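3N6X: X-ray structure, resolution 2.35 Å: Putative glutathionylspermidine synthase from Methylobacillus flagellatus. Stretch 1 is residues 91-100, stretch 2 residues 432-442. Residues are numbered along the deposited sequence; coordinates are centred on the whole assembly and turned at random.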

# COMPACT_ATOMS: atom_id res chain seq x y z
N ALA A 91 -3.98 -11.76 -2.90
CA ALA A 91 -2.85 -10.82 -2.78
C ALA A 91 -1.50 -11.52 -2.97
O ALA A 91 -0.64 -10.99 -3.68
N ILE A 92 -1.33 -12.74 -2.40
CA ILE A 92 -0.09 -13.53 -2.54
C ILE A 92 0.12 -13.93 -4.01
O ILE A 92 1.24 -13.85 -4.53
N GLN A 93 -0.98 -14.36 -4.68
CA GLN A 93 -0.93 -14.77 -6.09
C GLN A 93 -0.45 -13.62 -6.96
O GLN A 93 0.44 -13.82 -7.79
N ARG A 94 -1.02 -12.41 -6.74
CA ARG A 94 -0.71 -11.21 -7.49
C ARG A 94 0.74 -10.79 -7.29
O ARG A 94 1.45 -10.52 -8.26
N VAL A 95 1.20 -10.78 -6.03
CA VAL A 95 2.57 -10.40 -5.68
C VAL A 95 3.60 -11.41 -6.20
O VAL A 95 4.64 -11.00 -6.70
N LYS A 96 3.25 -12.73 -6.20
CA LYS A 96 4.17 -13.73 -6.79
C LYS A 96 4.38 -13.46 -8.27
O LYS A 96 5.51 -13.46 -8.72
N ALA A 97 3.30 -13.17 -9.00
CA ALA A 97 3.37 -12.88 -10.44
C ALA A 97 4.13 -11.58 -10.72
O ALA A 97 4.91 -11.52 -11.66
N LEU A 98 3.97 -10.56 -9.85
CA LEU A 98 4.68 -9.28 -9.96
C LEU A 98 6.20 -9.46 -9.77
O LEU A 98 6.98 -8.90 -10.55
N ASN A 99 6.61 -10.32 -8.80
CA ASN A 99 8.02 -10.65 -8.56
C ASN A 99 8.61 -11.49 -9.68
O ASN A 99 9.76 -11.31 -10.04
N MSE A 100 7.82 -12.42 -10.24
CA MSE A 100 8.27 -13.24 -11.36
C MSE A 100 8.37 -12.39 -12.65
O MSE A 100 9.30 -12.58 -13.43
N PHE A 432 -0.37 -5.65 3.49
CA PHE A 432 1.03 -5.61 3.11
C PHE A 432 1.57 -7.00 2.90
O PHE A 432 1.64 -7.78 3.84
N VAL A 433 1.91 -7.34 1.67
CA VAL A 433 2.42 -8.67 1.37
C VAL A 433 3.92 -8.71 1.59
O VAL A 433 4.65 -7.88 1.03
N LEU A 434 4.39 -9.69 2.37
CA LEU A 434 5.81 -9.84 2.69
C LEU A 434 6.41 -11.05 2.01
O LEU A 434 5.91 -12.15 2.18
N SER A 435 7.46 -10.85 1.23
CA SER A 435 8.15 -11.94 0.53
C SER A 435 9.60 -12.03 0.98
O SER A 435 10.37 -11.08 0.82
N GLY A 436 9.95 -13.16 1.55
CA GLY A 436 11.31 -13.49 1.96
C GLY A 436 11.63 -14.84 1.39
O GLY A 436 11.63 -15.01 0.16
N LYS A 437 11.74 -15.85 2.25
CA LYS A 437 11.85 -17.22 1.74
C LYS A 437 10.46 -17.74 1.46
O LYS A 437 10.27 -18.57 0.58
N THR A 438 9.45 -17.14 2.14
CA THR A 438 8.02 -17.43 1.94
C THR A 438 7.25 -16.14 1.69
O THR A 438 7.72 -15.05 2.04
N VAL A 439 6.05 -16.25 1.11
CA VAL A 439 5.19 -15.11 0.85
C VAL A 439 4.02 -15.17 1.83
O VAL A 439 3.32 -16.18 1.90
N SER A 440 3.85 -14.12 2.64
CA SER A 440 2.83 -14.11 3.69
C SER A 440 2.28 -12.73 3.94
O SER A 440 2.83 -11.74 3.47
N LEU A 441 1.16 -12.68 4.67
CA LEU A 441 0.51 -11.46 5.09
C LEU A 441 0.26 -11.57 6.57
O LEU A 441 -0.24 -12.59 7.03
N VAL A 442 0.55 -10.51 7.31
CA VAL A 442 0.15 -10.42 8.71
C VAL A 442 -1.37 -10.13 8.66
O VAL A 442 -1.80 -9.42 7.76

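One face of a helix lies over a two-stranded hairpin here, and the rule of the contact is alternation. Along the strands Val 433, Ser 435, Val 439 and Leu 441 point toward the helix, while Phe 432, Leu 434 and Ser 440 point away. From the helix, Ala 91, Val 95 and Asn 99 point toward the hairpin at a spacing of four residues, one turn apart, with Ile 92 and Lys 96 set sideways beside them.

Ile 92 covers the most surface. Its CA-to-CB bond runs sideways, yet with an m, t rotamer its end comes nearer the hairpin. Ile 92 CG1 packs 3.4 Å from Leu 441 CD1, a tight apolar contact, and Ile 92 CG2 lies 3.8 Å from Val 439 CG1. Ile 92 CD1 also reaches the backbone, 3.8 Å from Val 439 O. Val 439, a t rotamer, sits opposite in register and also meets the aliphatic part of Lys 96, where Lys 96 CE lies 4.0 Å from Val 439 CG2. Leu 441 has chi1 in m and chi2 between wells at 97°.

Val 433, also t, packs against Ala 91 and Val 95. Val 433 CG2 lies 3.7 Å from Ala 91 CB, and Val 433 CB 3.8 Å from Val 95 CG2; Val 95 is itself t. The short Ala 91 side chain thus touches Val 433 directly, and Val 95 continues the apolar patch one turn later.

At the far end the packing turns polar. Ser 435 OG and Asn 99 ND2 are 3.8 Å apart and make no direct hydrogen bond. A water bridges them, its O accepting from Asn 99 ND2 at 2.8 Å and hydrogen-bonded to Ser 435 OG at 2.7 Å. Asn 99 OD1 is satisfied elsewhere in the structure. Across the stretches, then, apolar packing is direct and the polar link is through water.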

# COMPACT_ATOMS: atom_id res chain seq x y z
CB ALA A 91 -2.89 -10.10 -1.43
CB ILE A 92 -0.09 -14.76 -1.58
CG1 ILE A 92 0.12 -14.32 -0.12
CG2 ILE A 92 0.98 -15.82 -2.00
CD1 ILE A 92 -0.26 -15.38 0.94
CB GLN A 93 -2.32 -15.26 -6.56
CG GLN A 93 -2.35 -15.64 -8.04
CD GLN A 93 -3.74 -15.71 -8.58
OE1 GLN A 93 -4.47 -14.71 -8.63
NE2 GLN A 93 -4.12 -16.86 -9.05
CB ARG A 94 -1.66 -10.07 -7.09
CG ARG A 94 -1.57 -8.86 -7.99
CD ARG A 94 -2.55 -7.78 -7.60
NE ARG A 94 -2.42 -6.60 -8.45
CZ ARG A 94 -3.20 -6.33 -9.49
NH1 ARG A 94 -4.19 -7.16 -9.82
NH2 ARG A 94 -3.01 -5.24 -10.22
CB VAL A 95 2.70 -10.06 -4.17
CG1 VAL A 95 4.17 -9.91 -3.75
CG2 VAL A 95 1.92 -8.80 -3.85
CB LYS A 96 3.67 -15.17 -6.56
CG LYS A 96 3.91 -15.68 -5.15
CD LYS A 96 3.22 -17.02 -4.91
CE LYS A 96 3.73 -17.72 -3.67
NZ LYS A 96 2.96 -18.97 -3.40
CB ALA A 97 1.97 -12.80 -11.03
CB LEU A 98 4.12 -8.24 -8.98
CG LEU A 98 2.78 -7.57 -9.41
CD1 LEU A 98 2.09 -6.90 -8.22
CD2 LEU A 98 3.01 -6.54 -10.53
CB ASN A 99 8.22 -11.34 -7.20
CG ASN A 99 8.45 -10.35 -6.07
OD1 ASN A 99 9.26 -9.42 -6.19
ND2 ASN A 99 7.70 -10.49 -4.99
CB MSE A 100 7.35 -14.43 -11.55
CG MSE A 100 7.46 -15.42 -10.41
SE MSE A 100 6.23 -16.88 -10.59
CE MSE A 100 7.27 -17.90 -11.89
CB PHE A 432 1.85 -4.86 4.19
CG PHE A 432 1.43 -3.42 4.38
CD1 PHE A 432 0.36 -3.09 5.21
CD2 PHE A 432 2.09 -2.39 3.71
CE1 PHE A 432 -0.06 -1.76 5.35
CE2 PHE A 432 1.68 -1.06 3.85
CZ PHE A 432 0.61 -0.75 4.67
CB VAL A 433 2.03 -9.14 -0.06
CG1 VAL A 433 2.56 -10.53 -0.34
CG2 VAL A 433 0.52 -9.10 -0.26
CB LEU A 434 6.01 -9.92 4.23
CG LEU A 434 5.52 -8.68 5.02
CD1 LEU A 434 5.68 -8.89 6.50
CD2 LEU A 434 6.26 -7.41 4.59
CB SER A 435 8.10 -11.74 -0.99
OG SER A 435 6.80 -11.49 -1.48
CB LYS A 437 12.65 -18.12 2.68
CG LYS A 437 14.15 -18.13 2.34
CD LYS A 437 15.01 -18.82 3.40
CE LYS A 437 16.44 -18.30 3.42
NZ LYS A 437 17.16 -18.57 2.14
CB THR A 438 7.44 -18.16 3.17
OG1 THR A 438 7.80 -17.44 4.36
CG2 THR A 438 7.89 -19.62 3.26
CB VAL A 439 4.75 -15.04 -0.63
CG1 VAL A 439 4.01 -13.74 -0.90
CG2 VAL A 439 5.94 -15.18 -1.57
CB SER A 440 3.40 -14.70 4.99
OG SER A 440 4.49 -13.94 5.48
CB LEU A 441 -0.86 -11.31 4.41
CG LEU A 441 -0.88 -10.75 3.02
CD1 LEU A 441 -0.94 -11.85 2.02
CD2 LEU A 441 -2.08 -9.88 2.83
CB VAL A 442 0.97 -9.30 9.45
CG1 VAL A 442 0.26 -8.82 10.71
CG2 VAL A 442 2.38 -9.79 9.78
O HOH W 1 6.51 -12.76 -3.86